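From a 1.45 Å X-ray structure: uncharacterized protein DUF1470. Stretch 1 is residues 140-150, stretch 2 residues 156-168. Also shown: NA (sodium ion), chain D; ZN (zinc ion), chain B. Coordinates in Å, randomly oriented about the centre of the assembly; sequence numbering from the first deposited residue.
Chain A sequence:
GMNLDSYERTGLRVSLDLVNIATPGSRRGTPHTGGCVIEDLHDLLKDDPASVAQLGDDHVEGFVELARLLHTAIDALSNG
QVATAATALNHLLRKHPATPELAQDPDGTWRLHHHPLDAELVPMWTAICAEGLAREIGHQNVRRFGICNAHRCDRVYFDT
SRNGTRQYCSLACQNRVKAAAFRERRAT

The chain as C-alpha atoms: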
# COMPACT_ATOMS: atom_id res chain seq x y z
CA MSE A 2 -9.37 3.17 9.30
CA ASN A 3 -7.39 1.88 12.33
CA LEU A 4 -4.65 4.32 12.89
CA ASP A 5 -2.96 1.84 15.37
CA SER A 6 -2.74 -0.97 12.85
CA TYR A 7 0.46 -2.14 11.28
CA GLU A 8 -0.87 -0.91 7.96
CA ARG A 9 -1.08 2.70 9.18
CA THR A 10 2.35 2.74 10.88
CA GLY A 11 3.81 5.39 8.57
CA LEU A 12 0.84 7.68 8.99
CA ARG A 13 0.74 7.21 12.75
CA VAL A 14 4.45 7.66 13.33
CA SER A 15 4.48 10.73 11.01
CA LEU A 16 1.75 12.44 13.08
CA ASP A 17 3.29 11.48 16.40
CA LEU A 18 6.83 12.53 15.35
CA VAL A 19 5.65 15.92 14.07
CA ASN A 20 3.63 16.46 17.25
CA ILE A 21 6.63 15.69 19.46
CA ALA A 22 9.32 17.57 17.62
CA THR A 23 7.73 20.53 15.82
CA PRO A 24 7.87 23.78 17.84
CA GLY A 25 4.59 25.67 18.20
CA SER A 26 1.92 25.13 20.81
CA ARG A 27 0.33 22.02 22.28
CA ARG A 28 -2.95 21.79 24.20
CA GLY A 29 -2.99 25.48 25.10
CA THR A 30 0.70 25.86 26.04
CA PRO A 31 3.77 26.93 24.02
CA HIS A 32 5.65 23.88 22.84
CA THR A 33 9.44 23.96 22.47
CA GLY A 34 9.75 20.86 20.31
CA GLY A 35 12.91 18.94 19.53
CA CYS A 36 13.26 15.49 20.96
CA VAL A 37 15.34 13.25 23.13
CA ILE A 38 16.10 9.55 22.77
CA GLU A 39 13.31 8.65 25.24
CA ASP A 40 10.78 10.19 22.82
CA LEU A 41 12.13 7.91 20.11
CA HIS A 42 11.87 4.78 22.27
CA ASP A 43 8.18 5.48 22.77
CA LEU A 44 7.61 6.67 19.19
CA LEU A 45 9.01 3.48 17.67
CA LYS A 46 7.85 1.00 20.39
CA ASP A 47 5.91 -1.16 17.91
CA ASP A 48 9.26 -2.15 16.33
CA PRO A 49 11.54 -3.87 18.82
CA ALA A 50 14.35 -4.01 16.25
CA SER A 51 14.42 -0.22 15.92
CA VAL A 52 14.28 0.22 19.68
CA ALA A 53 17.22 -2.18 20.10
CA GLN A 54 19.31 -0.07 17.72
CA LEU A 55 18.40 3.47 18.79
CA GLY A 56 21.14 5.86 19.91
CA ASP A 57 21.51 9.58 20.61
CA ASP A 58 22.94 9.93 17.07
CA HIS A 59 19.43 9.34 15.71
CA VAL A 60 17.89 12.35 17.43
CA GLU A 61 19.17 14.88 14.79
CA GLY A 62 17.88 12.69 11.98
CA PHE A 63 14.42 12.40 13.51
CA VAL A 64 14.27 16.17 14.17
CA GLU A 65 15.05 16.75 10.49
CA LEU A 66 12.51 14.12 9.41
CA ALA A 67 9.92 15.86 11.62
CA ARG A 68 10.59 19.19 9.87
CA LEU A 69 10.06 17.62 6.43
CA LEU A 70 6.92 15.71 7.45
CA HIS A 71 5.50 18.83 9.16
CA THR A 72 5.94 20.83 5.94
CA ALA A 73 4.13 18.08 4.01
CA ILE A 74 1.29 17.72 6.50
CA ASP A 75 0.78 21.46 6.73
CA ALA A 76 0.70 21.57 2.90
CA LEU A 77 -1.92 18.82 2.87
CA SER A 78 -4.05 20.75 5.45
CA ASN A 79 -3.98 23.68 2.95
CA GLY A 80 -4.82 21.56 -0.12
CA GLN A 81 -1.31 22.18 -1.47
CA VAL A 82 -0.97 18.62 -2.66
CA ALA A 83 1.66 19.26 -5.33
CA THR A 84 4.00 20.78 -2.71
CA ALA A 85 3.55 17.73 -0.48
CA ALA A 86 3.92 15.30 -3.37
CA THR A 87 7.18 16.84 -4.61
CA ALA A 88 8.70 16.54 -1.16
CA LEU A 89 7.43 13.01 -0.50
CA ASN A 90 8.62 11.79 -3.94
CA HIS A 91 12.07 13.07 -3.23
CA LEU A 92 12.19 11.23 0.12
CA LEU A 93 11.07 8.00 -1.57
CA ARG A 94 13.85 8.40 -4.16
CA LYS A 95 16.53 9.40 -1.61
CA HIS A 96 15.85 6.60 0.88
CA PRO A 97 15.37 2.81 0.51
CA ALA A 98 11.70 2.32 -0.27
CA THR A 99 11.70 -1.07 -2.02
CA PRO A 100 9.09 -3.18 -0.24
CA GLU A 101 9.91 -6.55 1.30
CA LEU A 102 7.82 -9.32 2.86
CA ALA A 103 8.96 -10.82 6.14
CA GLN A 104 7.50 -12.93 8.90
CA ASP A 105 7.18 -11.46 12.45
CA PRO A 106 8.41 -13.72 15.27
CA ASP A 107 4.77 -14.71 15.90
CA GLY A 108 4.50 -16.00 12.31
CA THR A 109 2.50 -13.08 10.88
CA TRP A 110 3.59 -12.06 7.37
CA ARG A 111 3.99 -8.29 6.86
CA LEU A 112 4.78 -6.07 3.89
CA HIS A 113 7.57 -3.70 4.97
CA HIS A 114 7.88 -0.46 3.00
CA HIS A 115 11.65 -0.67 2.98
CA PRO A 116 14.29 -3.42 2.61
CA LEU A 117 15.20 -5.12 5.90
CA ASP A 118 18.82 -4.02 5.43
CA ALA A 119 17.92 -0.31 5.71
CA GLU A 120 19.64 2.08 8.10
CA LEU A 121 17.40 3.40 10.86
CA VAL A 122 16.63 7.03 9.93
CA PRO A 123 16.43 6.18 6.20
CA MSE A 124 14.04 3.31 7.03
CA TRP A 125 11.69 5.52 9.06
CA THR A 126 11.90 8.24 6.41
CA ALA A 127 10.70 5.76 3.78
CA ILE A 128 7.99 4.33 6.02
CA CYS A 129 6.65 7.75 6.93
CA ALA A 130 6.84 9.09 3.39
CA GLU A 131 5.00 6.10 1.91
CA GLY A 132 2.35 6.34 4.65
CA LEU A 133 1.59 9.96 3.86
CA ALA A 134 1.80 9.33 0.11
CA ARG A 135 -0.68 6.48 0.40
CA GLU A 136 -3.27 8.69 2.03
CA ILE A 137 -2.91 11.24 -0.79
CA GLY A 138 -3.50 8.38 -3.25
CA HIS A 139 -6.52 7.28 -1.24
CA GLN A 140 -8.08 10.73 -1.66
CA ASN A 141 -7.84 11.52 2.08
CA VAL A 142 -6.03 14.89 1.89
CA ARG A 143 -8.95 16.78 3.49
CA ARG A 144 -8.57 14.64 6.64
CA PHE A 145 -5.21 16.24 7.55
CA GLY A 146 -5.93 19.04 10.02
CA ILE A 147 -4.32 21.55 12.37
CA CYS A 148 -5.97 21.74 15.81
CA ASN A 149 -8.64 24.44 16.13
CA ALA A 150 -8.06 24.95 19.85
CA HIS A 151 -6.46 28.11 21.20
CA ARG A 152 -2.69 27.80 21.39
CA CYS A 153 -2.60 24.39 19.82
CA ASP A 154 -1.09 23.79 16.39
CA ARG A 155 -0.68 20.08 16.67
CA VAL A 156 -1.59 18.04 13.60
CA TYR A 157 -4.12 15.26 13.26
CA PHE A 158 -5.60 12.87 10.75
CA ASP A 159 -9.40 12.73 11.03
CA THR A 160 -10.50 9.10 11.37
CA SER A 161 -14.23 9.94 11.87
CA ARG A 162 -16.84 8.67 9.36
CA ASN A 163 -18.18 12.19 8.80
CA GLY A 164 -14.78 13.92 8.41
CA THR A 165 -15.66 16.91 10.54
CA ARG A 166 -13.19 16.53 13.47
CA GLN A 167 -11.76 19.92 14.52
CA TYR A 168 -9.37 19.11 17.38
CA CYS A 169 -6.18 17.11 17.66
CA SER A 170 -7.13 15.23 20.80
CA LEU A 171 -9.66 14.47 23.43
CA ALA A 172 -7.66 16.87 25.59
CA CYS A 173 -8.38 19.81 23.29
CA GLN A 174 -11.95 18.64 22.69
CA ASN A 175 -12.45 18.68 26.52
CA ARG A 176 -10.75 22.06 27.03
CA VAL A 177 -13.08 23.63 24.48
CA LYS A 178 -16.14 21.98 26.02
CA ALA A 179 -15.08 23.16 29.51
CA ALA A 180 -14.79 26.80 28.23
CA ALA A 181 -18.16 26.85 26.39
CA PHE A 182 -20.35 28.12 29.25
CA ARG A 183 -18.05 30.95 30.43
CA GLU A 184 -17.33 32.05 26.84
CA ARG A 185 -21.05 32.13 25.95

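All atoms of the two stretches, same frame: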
# COMPACT_ATOMS: atom_id res chain seq x y z
N GLN A 140 -7.17 9.60 -1.56
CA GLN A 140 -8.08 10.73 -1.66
C GLN A 140 -8.51 11.23 -0.28
O GLN A 140 -9.64 11.71 -0.09
CB GLN A 140 -9.30 10.39 -2.52
CG GLN A 140 -8.96 9.69 -3.87
CD GLN A 140 -8.09 10.55 -4.72
OE1 GLN A 140 -8.47 11.65 -5.12
NE2 GLN A 140 -6.85 10.08 -4.99
N ASN A 141 -7.58 11.14 0.68
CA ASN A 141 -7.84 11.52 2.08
C ASN A 141 -7.17 12.82 2.50
O ASN A 141 -7.03 13.09 3.70
CB ASN A 141 -7.43 10.39 3.01
CG ASN A 141 -8.30 9.19 2.91
OD1 ASN A 141 -9.49 9.29 2.54
ND2 ASN A 141 -7.73 8.03 3.21
N VAL A 142 -6.77 13.66 1.55
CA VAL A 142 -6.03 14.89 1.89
C VAL A 142 -6.82 15.77 2.86
O VAL A 142 -6.23 16.35 3.78
CB VAL A 142 -5.67 15.67 0.62
CG1 VAL A 142 -5.08 17.03 0.94
CG2 VAL A 142 -4.69 14.85 -0.24
N ARG A 143 -8.13 15.87 2.67
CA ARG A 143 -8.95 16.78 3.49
C ARG A 143 -9.04 16.33 4.95
O ARG A 143 -9.44 17.12 5.78
CB ARG A 143 -10.35 16.98 2.93
CG ARG A 143 -10.33 17.76 1.61
CD ARG A 143 -11.73 18.00 1.14
NE ARG A 143 -11.79 18.62 -0.20
CZ ARG A 143 -11.84 19.93 -0.41
NH1 ARG A 143 -11.82 20.78 0.59
NH2 ARG A 143 -11.91 20.39 -1.66
N ARG A 144 -8.57 15.12 5.26
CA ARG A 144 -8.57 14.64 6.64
C ARG A 144 -7.31 15.04 7.45
O ARG A 144 -7.28 14.82 8.67
CB ARG A 144 -8.77 13.12 6.68
CG ARG A 144 -10.16 12.74 6.33
CD ARG A 144 -10.36 11.23 6.03
NE ARG A 144 -11.79 10.94 5.83
CZ ARG A 144 -12.71 10.81 6.79
NH1 ARG A 144 -12.36 10.90 8.07
NH2 ARG A 144 -14.00 10.61 6.47
N PHE A 145 -6.35 15.70 6.84
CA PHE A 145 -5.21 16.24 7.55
C PHE A 145 -5.55 17.63 8.09
O PHE A 145 -5.83 18.53 7.31
CB PHE A 145 -4.01 16.33 6.63
CG PHE A 145 -3.39 14.98 6.32
CD1 PHE A 145 -2.45 14.43 7.15
CD2 PHE A 145 -3.79 14.28 5.21
CE1 PHE A 145 -1.89 13.18 6.84
CE2 PHE A 145 -3.23 13.03 4.89
CZ PHE A 145 -2.27 12.50 5.71
N GLY A 146 -5.49 17.79 9.39
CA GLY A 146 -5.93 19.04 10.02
C GLY A 146 -4.89 19.57 11.00
O GLY A 146 -3.98 18.88 11.44
N ILE A 147 -5.07 20.86 11.31
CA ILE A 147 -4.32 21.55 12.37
C ILE A 147 -5.34 21.92 13.45
O ILE A 147 -6.42 22.43 13.17
CB ILE A 147 -3.65 22.85 11.87
CG1 ILE A 147 -2.88 22.63 10.59
CG2 ILE A 147 -2.68 23.47 12.97
CD1 ILE A 147 -1.80 21.69 10.71
N CYS A 148 -5.04 21.58 14.70
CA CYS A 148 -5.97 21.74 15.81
C CYS A 148 -6.60 23.14 15.85
O CYS A 148 -5.90 24.16 15.78
CB CYS A 148 -5.30 21.49 17.14
SG CYS A 148 -6.45 21.29 18.48
N ASN A 149 -7.90 23.16 16.04
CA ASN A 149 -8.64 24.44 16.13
C ASN A 149 -8.60 25.06 17.52
O ASN A 149 -9.11 26.17 17.71
CB ASN A 149 -10.08 24.25 15.66
CG ASN A 149 -10.22 24.34 14.14
OD1 ASN A 149 -9.26 24.67 13.40
ND2 ASN A 149 -11.49 24.27 13.71
N ALA A 150 -8.04 24.39 18.51
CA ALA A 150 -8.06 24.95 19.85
C ALA A 150 -7.08 26.12 19.95
O ALA A 150 -6.11 26.22 19.20
CB ALA A 150 -7.71 23.86 20.91
N VAL A 156 -0.97 18.62 14.80
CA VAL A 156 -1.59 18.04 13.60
C VAL A 156 -2.40 16.80 13.97
O VAL A 156 -2.17 16.14 14.98
CB VAL A 156 -0.56 17.71 12.50
CG1 VAL A 156 0.21 18.96 12.08
CG2 VAL A 156 0.36 16.58 12.87
N TYR A 157 -3.34 16.47 13.08
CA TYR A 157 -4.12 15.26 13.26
C TYR A 157 -4.61 14.77 11.92
O TYR A 157 -4.65 15.50 10.94
CB TYR A 157 -5.29 15.48 14.26
CG TYR A 157 -6.34 16.43 13.79
CD1 TYR A 157 -6.16 17.82 13.96
CD2 TYR A 157 -7.51 16.01 13.16
CE1 TYR A 157 -7.11 18.70 13.52
CE2 TYR A 157 -8.47 16.90 12.75
CZ TYR A 157 -8.25 18.25 12.88
OH TYR A 157 -9.20 19.16 12.45
N PHE A 158 -4.94 13.48 11.89
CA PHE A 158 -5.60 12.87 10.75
C PHE A 158 -6.97 12.42 11.24
O PHE A 158 -7.09 11.64 12.17
CB PHE A 158 -4.82 11.69 10.18
CG PHE A 158 -5.45 11.07 8.99
CD1 PHE A 158 -6.38 10.07 9.16
CD2 PHE A 158 -5.18 11.49 7.70
CE1 PHE A 158 -7.04 9.50 8.05
CE2 PHE A 158 -5.78 10.91 6.61
CZ PHE A 158 -6.73 9.91 6.80
N ASP A 159 -8.01 12.98 10.65
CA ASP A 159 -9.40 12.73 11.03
C ASP A 159 -9.83 11.33 10.60
O ASP A 159 -9.89 11.02 9.39
CB ASP A 159 -10.30 13.78 10.35
CG ASP A 159 -11.76 13.71 10.79
OD1 ASP A 159 -12.18 12.77 11.50
OD2 ASP A 159 -12.48 14.66 10.38
N THR A 160 -10.11 10.50 11.60
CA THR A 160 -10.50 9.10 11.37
C THR A 160 -12.02 8.93 11.50
O THR A 160 -12.49 7.79 11.41
CB THR A 160 -9.80 8.18 12.40
OG1 THR A 160 -10.13 8.63 13.70
CG2 THR A 160 -8.28 8.20 12.25
N SER A 161 -12.76 10.02 11.69
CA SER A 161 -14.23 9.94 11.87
C SER A 161 -14.94 9.62 10.55
O SER A 161 -14.47 9.98 9.48
CB SER A 161 -14.78 11.24 12.44
OG SER A 161 -14.71 12.30 11.53
N ARG A 162 -16.10 8.95 10.61
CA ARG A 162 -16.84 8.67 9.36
C ARG A 162 -17.21 9.95 8.65
O ARG A 162 -17.05 10.02 7.44
CB ARG A 162 -18.11 7.83 9.63
CG ARG A 162 -19.00 7.62 8.39
N ASN A 163 -17.63 10.97 9.39
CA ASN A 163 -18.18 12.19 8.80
C ASN A 163 -17.09 13.17 8.34
O ASN A 163 -17.36 14.05 7.54
CB ASN A 163 -19.11 12.91 9.79
N GLY A 164 -15.85 13.04 8.83
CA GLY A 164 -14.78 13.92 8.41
C GLY A 164 -14.89 15.36 8.83
O GLY A 164 -14.36 16.25 8.15
N THR A 165 -15.47 15.57 10.00
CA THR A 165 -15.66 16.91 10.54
C THR A 165 -14.95 17.14 11.89
O THR A 165 -15.28 18.10 12.59
CB THR A 165 -17.15 17.21 10.75
OG1 THR A 165 -17.70 16.18 11.58
CG2 THR A 165 -17.87 17.23 9.38
N ARG A 166 -13.96 16.31 12.25
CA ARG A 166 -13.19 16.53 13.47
C ARG A 166 -12.35 17.81 13.37
O ARG A 166 -11.74 18.07 12.34
CB ARG A 166 -12.26 15.34 13.70
CG ARG A 166 -11.50 15.38 15.03
CD ARG A 166 -10.87 14.01 15.34
NE ARG A 166 -11.93 13.05 15.60
CZ ARG A 166 -11.90 11.74 15.35
NH1 ARG A 166 -10.81 11.16 14.90
NH2 ARG A 166 -12.98 11.03 15.60
N GLN A 167 -12.33 18.56 14.46
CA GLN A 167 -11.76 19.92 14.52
C GLN A 167 -10.52 20.00 15.40
O GLN A 167 -9.77 20.96 15.30
CB GLN A 167 -12.82 20.91 15.07
CG GLN A 167 -14.04 21.05 14.15
CD GLN A 167 -15.16 21.96 14.68
OE1 GLN A 167 -15.36 22.13 15.89
NE2 GLN A 167 -15.90 22.56 13.75
N TYR A 168 -10.35 19.04 16.31
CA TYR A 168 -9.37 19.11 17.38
C TYR A 168 -8.47 17.91 17.35
O TYR A 168 -8.89 16.80 16.98
CB TYR A 168 -10.04 19.27 18.78
CG TYR A 168 -10.96 20.50 18.84
CD1 TYR A 168 -10.43 21.77 18.79
CD2 TYR A 168 -12.33 20.39 18.84
CE1 TYR A 168 -11.26 22.87 18.78
CE2 TYR A 168 -13.15 21.50 18.83
CZ TYR A 168 -12.61 22.73 18.80
OH TYR A 168 -13.38 23.88 18.77
NA NA D . -5.10 26.04 17.03
ZN ZN B . -4.98 20.45 20.06
O HOH W 1 -12.50 16.17 6.03
O HOH W 2 -9.00 21.78 12.50
O HOH W 3 -11.98 26.50 19.58
O HOH W 4 -6.62 27.65 16.28
O HOH W 5 -3.41 26.81 15.00
O HOH W 6 -3.57 27.73 17.75

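Residues 145-147 and 156-158 form a short antiparallel ladder, their axes 4.7 Å apart at closest approach and their directions 150° apart. Gly-146 and Tyr-157 are its hydrogen-bonded pair: Gly-146 N donates to Tyr-157 O (2.9 Å, 172°) and Tyr-157 N to Gly-146 O (3.0 Å, 152°). Beyond one end Asp-159 N donates to Arg-144 O (2.8 Å, 171°); beyond the other the chain returns, and Asn-149 N donates to Gln-167 O (3.0 Å, 148°). Together the stretches bury 780 Å².

Arg-144 has the largest covered area, 142 Å². Its extended side chain (chi2 and chi3 both t) carries the guanidinium into the loop after the second strand, where carbonyls line its edge. Arg-144 NH1 donates to Asp-159 O (2.8 Å) and Ser-161 O (2.7 Å), and Arg-144 NH2 to Arg-162 O (3.3 Å). The salt bridge from Arg-144 NH1 to Asp-159 OD1 is long, 3.9 Å; that carboxylate chiefly braces its own loop, OD1 accepting from Ser-161 N (2.8 Å) and OG (2.6 Å), and OD2 from Arg-166 N (2.9 Å).

Phe-145, Ile-147, Val-156 and Phe-158 share one sheet face. Phe-158 turns its edge to the face of Phe-145 (centroids 5.0 Å apart, planes at 76°), while Arg-144 CB lies over the face of the Phe-158 ring, 3.9 Å from its centroid. Ile-147 CD1 meets Val-156 CG1 at 3.7 Å.

On the other face, Tyr-157 (chi1 p) lays its ring across Gly-146, whose CA sits 4.0 Å from the centroid. Glycine suits this site because an ideal CB on Gly-146 would lie 2.4 Å from Tyr-157 CZ, a clash. Water 2 bridges the stretches, donating to Ile-147 O (2.7 Å) and Tyr-157 OH (2.6 Å).

Cys-148 SG binds zinc at 2.3 Å and approaches the Tyr-168 ring edge, 4.0 Å from CD1 of Tyr-168.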